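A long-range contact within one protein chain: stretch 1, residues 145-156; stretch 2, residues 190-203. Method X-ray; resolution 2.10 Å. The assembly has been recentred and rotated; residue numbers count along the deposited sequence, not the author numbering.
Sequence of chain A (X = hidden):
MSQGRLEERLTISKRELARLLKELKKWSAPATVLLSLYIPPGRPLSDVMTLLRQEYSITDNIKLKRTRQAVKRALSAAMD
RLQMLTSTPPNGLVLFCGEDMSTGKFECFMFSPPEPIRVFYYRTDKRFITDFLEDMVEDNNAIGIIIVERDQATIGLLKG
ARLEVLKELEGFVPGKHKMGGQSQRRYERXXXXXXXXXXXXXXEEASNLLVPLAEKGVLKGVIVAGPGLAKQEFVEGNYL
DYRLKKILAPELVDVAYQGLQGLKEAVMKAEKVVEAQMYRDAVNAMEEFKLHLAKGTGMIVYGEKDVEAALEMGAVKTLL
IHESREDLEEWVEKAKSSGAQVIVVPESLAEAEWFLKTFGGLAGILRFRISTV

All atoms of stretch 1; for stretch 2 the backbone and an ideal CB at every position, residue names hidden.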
# COMPACT_ATOMS: atom_id res chain seq x y z
N ILE A 145 5.48 -12.33 2.44
CA ILE A 145 6.74 -13.07 2.34
C ILE A 145 7.30 -13.29 3.75
O ILE A 145 7.37 -12.35 4.55
CB ILE A 145 7.77 -12.31 1.50
CG1 ILE A 145 7.14 -11.86 0.18
CG2 ILE A 145 9.04 -13.18 1.26
CD1 ILE A 145 7.65 -10.53 -0.28
N ILE A 146 7.65 -14.54 4.03
CA ILE A 146 8.32 -14.91 5.28
C ILE A 146 9.67 -15.54 4.93
O ILE A 146 9.72 -16.57 4.26
CB ILE A 146 7.47 -15.90 6.13
CG1 ILE A 146 6.08 -15.31 6.40
CG2 ILE A 146 8.16 -16.20 7.46
CD1 ILE A 146 5.01 -16.35 6.75
N ILE A 147 10.75 -14.88 5.33
CA ILE A 147 12.10 -15.44 5.27
C ILE A 147 12.43 -16.05 6.63
O ILE A 147 12.34 -15.37 7.66
CB ILE A 147 13.16 -14.36 4.91
CG1 ILE A 147 12.77 -13.65 3.61
CG2 ILE A 147 14.54 -14.99 4.77
CD1 ILE A 147 13.64 -12.46 3.33
N VAL A 148 12.78 -17.33 6.64
CA VAL A 148 12.97 -18.03 7.90
C VAL A 148 14.35 -18.63 8.00
O VAL A 148 14.84 -19.26 7.06
CB VAL A 148 12.00 -19.22 8.08
CG1 VAL A 148 12.01 -19.66 9.55
CG2 VAL A 148 10.60 -18.87 7.64
N GLU A 149 14.96 -18.42 9.16
CA GLU A 149 16.16 -19.14 9.55
C GLU A 149 15.90 -19.65 10.96
O GLU A 149 15.00 -19.17 11.64
CB GLU A 149 17.37 -18.20 9.58
CG GLU A 149 17.99 -17.95 8.24
CD GLU A 149 19.25 -17.11 8.33
OE1 GLU A 149 20.32 -17.68 8.63
OE2 GLU A 149 19.16 -15.89 8.11
N ARG A 150 16.71 -20.61 11.39
CA ARG A 150 16.57 -21.19 12.72
C ARG A 150 16.53 -20.12 13.81
O ARG A 150 15.85 -20.28 14.83
CB ARG A 150 17.74 -22.13 13.00
CG ARG A 150 19.02 -21.38 13.33
CD ARG A 150 20.26 -22.21 13.06
NE ARG A 150 20.45 -23.27 14.04
CZ ARG A 150 21.55 -23.43 14.78
NH1 ARG A 150 22.57 -22.59 14.66
NH2 ARG A 150 21.62 -24.42 15.65
N ASP A 151 17.27 -19.03 13.62
CA ASP A 151 17.40 -18.02 14.67
C ASP A 151 17.15 -16.59 14.20
O ASP A 151 17.55 -15.63 14.87
CB ASP A 151 18.80 -18.11 15.30
CG ASP A 151 19.87 -17.63 14.35
OD1 ASP A 151 19.57 -17.53 13.14
OD2 ASP A 151 21.00 -17.37 14.79
N GLN A 152 16.50 -16.44 13.05
CA GLN A 152 16.26 -15.11 12.48
C GLN A 152 15.20 -15.14 11.37
O GLN A 152 15.11 -16.12 10.63
CB GLN A 152 17.57 -14.56 11.93
CG GLN A 152 17.55 -13.13 11.49
CD GLN A 152 18.89 -12.71 10.92
OE1 GLN A 152 19.07 -11.57 10.50
NE2 GLN A 152 19.85 -13.63 10.91
N ALA A 153 14.40 -14.09 11.26
CA ALA A 153 13.31 -14.07 10.31
C ALA A 153 12.97 -12.66 9.82
O ALA A 153 13.24 -11.69 10.51
CB ALA A 153 12.07 -14.73 10.90
N THR A 154 12.40 -12.57 8.62
CA THR A 154 11.89 -11.32 8.08
C THR A 154 10.47 -11.54 7.56
O THR A 154 10.21 -12.51 6.83
CB THR A 154 12.78 -10.81 6.90
OG1 THR A 154 14.12 -10.60 7.37
CG2 THR A 154 12.23 -9.49 6.29
N ILE A 155 9.56 -10.66 7.93
CA ILE A 155 8.22 -10.68 7.36
C ILE A 155 8.04 -9.44 6.46
O ILE A 155 8.30 -8.31 6.87
CB ILE A 155 7.15 -10.78 8.46
CG1 ILE A 155 7.45 -12.00 9.33
CG2 ILE A 155 5.73 -10.88 7.85
CD1 ILE A 155 6.68 -12.04 10.61
N GLY A 156 7.63 -9.66 5.20
CA GLY A 156 7.51 -8.58 4.25
C GLY A 156 6.18 -8.59 3.52
O GLY A 156 5.38 -9.52 3.67
N UNK A 190 17.67 -29.43 23.51
CA UNK A 190 17.44 -28.07 23.98
C UNK A 190 17.40 -27.11 22.80
O UNK A 190 16.49 -26.27 22.68
CB UNK A 190 18.52 -27.65 24.98
N UNK A 191 18.37 -27.22 21.91
CA UNK A 191 18.39 -26.38 20.72
C UNK A 191 17.12 -26.56 19.87
O UNK A 191 16.58 -25.59 19.33
CB UNK A 191 19.63 -26.70 19.88
N UNK A 192 16.65 -27.80 19.75
CA UNK A 192 15.44 -28.07 18.97
C UNK A 192 14.27 -27.35 19.60
O UNK A 192 13.45 -26.73 18.93
CB UNK A 192 15.16 -29.57 18.88
N UNK A 193 14.19 -27.42 20.92
CA UNK A 193 13.12 -26.74 21.62
C UNK A 193 13.24 -25.24 21.44
O UNK A 193 12.24 -24.54 21.32
CB UNK A 193 13.13 -27.10 23.11
N UNK A 194 14.47 -24.73 21.44
CA UNK A 194 14.67 -23.29 21.27
C UNK A 194 14.22 -22.83 19.88
O UNK A 194 13.51 -21.83 19.75
CB UNK A 194 16.14 -22.93 21.49
N UNK A 195 14.62 -23.58 18.86
CA UNK A 195 14.19 -23.26 17.49
C UNK A 195 12.66 -23.32 17.37
O UNK A 195 12.03 -22.47 16.74
CB UNK A 195 14.83 -24.22 16.49
N UNK A 196 12.08 -24.35 17.99
CA UNK A 196 10.64 -24.48 18.07
C UNK A 196 9.98 -23.21 18.61
O UNK A 196 9.01 -22.71 18.04
CB UNK A 196 10.27 -25.68 18.95
N UNK A 197 10.50 -22.69 19.72
CA UNK A 197 9.95 -21.47 20.31
C UNK A 197 10.07 -20.28 19.36
O UNK A 197 9.14 -19.50 19.20
CB UNK A 197 10.66 -21.16 21.63
N UNK A 198 11.23 -20.13 18.73
CA UNK A 198 11.41 -19.08 17.74
C UNK A 198 10.40 -19.21 16.56
O UNK A 198 9.81 -18.22 16.12
CB UNK A 198 12.85 -19.12 17.21
N UNK A 199 10.18 -20.43 16.08
CA UNK A 199 9.26 -20.64 14.97
C UNK A 199 7.83 -20.29 15.34
O UNK A 199 7.07 -19.85 14.48
CB UNK A 199 9.33 -22.09 14.50
N UNK A 200 7.48 -20.48 16.61
CA UNK A 200 6.16 -20.09 17.08
C UNK A 200 6.02 -18.58 17.14
O UNK A 200 4.98 -18.04 16.79
CB UNK A 200 5.88 -20.70 18.46
N UNK A 201 7.07 -17.90 17.60
CA UNK A 201 7.12 -16.45 17.57
C UNK A 201 6.96 -15.93 16.11
O UNK A 201 6.13 -15.07 15.84
CB UNK A 201 8.44 -15.96 18.18
N UNK A 202 7.75 -16.47 15.19
CA UNK A 202 7.66 -16.10 13.78
C UNK A 202 6.26 -16.37 13.24
O UNK A 202 5.64 -15.51 12.60
CB UNK A 202 8.70 -16.86 12.96
N UNK A 203 5.75 -17.57 13.53
CA UNK A 203 4.41 -17.95 13.13
C UNK A 203 3.34 -17.00 13.62
O UNK A 203 2.48 -16.55 12.84
CB UNK A 203 4.10 -19.36 13.63

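Stretch 1 is a beta hairpin, two strands joined by a type I turn from Glu149 to Gln152. Stretch 2 is helical throughout and runs nearly antiparallel to the first strand and nearly parallel to the second, so its side chains meet the turn first and the strands later.

Position 190 lies beyond the hairpin's reach, and many residues would serve; it is Ile190. At 191 CA-to-CB points toward stretch 1, and the ideal CB is 5.2 Å from Arg150 NH2. An acidic group could answer the charge, while an aliphatic one could pack against the long side chain. The residue is Ile191, whose CG2 lies 3.8 Å from Arg150 NH2, a contact without a hydrogen bond.

Positions 192, 193 and 194, the last pointing sideways, find nothing of stretch 1 near their ideal CB, which leaves the choice open: Glu192, Gln193 and Met194.

At 195 the backbones come close, with Arg150 CA 5.7 Å from the CA of this position and Arg150 O 4.4 Å from its ideal CB. A small or medium side chain suits such a gap. Val195 fits, its CG1 3.9 Å from Arg150 O.

Position 196 points away and 197 is out of reach, so stretch 1 sets no requirement at either; they are Asp196 and Glu197.

Position 198 points toward the turn, its ideal CB 4.0 Å from Arg150 O. Leucine, methionine or an aromatic could extend from there along the turn to the second strand. Phe198 does so: Asp151 C lies over one face of the ring, 3.7 Å from CE2, while Glu149 O sits at its edge, 3.4 Å from CE2. Phe198 CZ lies 3.9 Å from Ala153 CB.

Position 199 points sideways with no stretch 1 atom near its ideal CB, but a side chain that extends well beyond CB, such as leucine, methionine or an aromatic, could turn back to the hairpin. Phe199 does, bringing CE1 within 3.5 Å of Val148 CG1; Glu149 O lies at the ring edge.

Positions 200 and 201 are out of reach, and stretch 1 does not constrain them. They are Lys200, whose NZ forms a salt bridge with Asp196 OD1 at 3.1 Å, one helical turn back, and Lys201.

Position 202 points toward the strands, its ideal CB 4.5 Å from Ala153 CB. Valine, isoleucine or leucine would suit this apolar surface. Val202 spans both strands: CG2 is 3.7 Å from Ala153 CB and CG1 is 4.0 Å from Ile146 CG2.

At 203 an ideal CB would lie 3.1 Å from Phe199 O, a crowding that glycine avoids; the residue is Gly203.

Stretch 2 190-203: IIEQMVDEFFKKVG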
# COMPACT_ATOMS: atom_id res chain seq x y z
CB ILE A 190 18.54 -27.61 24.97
CG1 ILE A 190 18.57 -28.53 26.19
CG2 ILE A 190 18.29 -26.17 25.41
CD1 ILE A 190 19.74 -28.30 27.13
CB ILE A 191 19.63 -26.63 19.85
CG1 ILE A 191 20.90 -26.37 20.66
CG2 ILE A 191 19.62 -25.71 18.65
CD1 ILE A 191 21.05 -24.92 21.08
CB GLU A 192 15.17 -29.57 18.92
CG GLU A 192 14.33 -30.03 17.76
CD GLU A 192 14.45 -31.52 17.52
OE1 GLU A 192 15.48 -32.11 17.92
OE2 GLU A 192 13.52 -32.11 16.91
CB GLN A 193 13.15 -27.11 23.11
CG GLN A 193 12.17 -26.29 23.91
CD GLN A 193 11.88 -26.89 25.27
OE1 GLN A 193 11.08 -26.35 26.03
NE2 GLN A 193 12.53 -28.02 25.59
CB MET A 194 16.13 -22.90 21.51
CG MET A 194 16.61 -23.13 22.95
SD MET A 194 18.32 -22.64 23.22
CE MET A 194 18.17 -20.86 23.17
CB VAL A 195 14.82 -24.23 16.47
CG1 VAL A 195 14.36 -23.88 15.06
CG2 VAL A 195 16.32 -24.18 16.58
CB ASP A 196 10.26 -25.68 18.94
CG ASP A 196 8.77 -25.88 19.01
OD1 ASP A 196 8.19 -25.61 20.08
OD2 ASP A 196 8.16 -26.29 17.99
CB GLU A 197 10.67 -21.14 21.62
CG GLU A 197 9.73 -20.88 22.78
CD GLU A 197 8.96 -22.12 23.20
OE1 GLU A 197 7.71 -22.07 23.24
OE2 GLU A 197 9.62 -23.15 23.48
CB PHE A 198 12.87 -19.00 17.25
CG PHE A 198 13.10 -17.90 16.24
CD1 PHE A 198 13.05 -16.56 16.64
CD2 PHE A 198 13.31 -18.19 14.89
CE1 PHE A 198 13.23 -15.54 15.72
CE2 PHE A 198 13.51 -17.18 13.95
CZ PHE A 198 13.46 -15.85 14.36
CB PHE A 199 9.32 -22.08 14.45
CG PHE A 199 10.52 -22.37 13.60
CD1 PHE A 199 11.37 -21.33 13.21
CD2 PHE A 199 10.80 -23.66 13.19
CE1 PHE A 199 12.49 -21.58 12.43
CE2 PHE A 199 11.92 -23.93 12.41
CZ PHE A 199 12.77 -22.88 12.02
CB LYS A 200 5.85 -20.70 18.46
CG LYS A 200 5.36 -22.15 18.40
CD LYS A 200 5.48 -22.87 19.76
CE LYS A 200 5.16 -24.36 19.60
NZ LYS A 200 5.27 -25.14 20.86
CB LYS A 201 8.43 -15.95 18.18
CG LYS A 201 8.46 -14.46 18.52
CD LYS A 201 9.87 -14.02 18.96
CE LYS A 201 10.59 -15.13 19.74
NZ LYS A 201 12.07 -14.89 19.91
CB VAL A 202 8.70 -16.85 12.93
CG1 VAL A 202 8.62 -16.45 11.41
CG2 VAL A 202 10.09 -16.58 13.49
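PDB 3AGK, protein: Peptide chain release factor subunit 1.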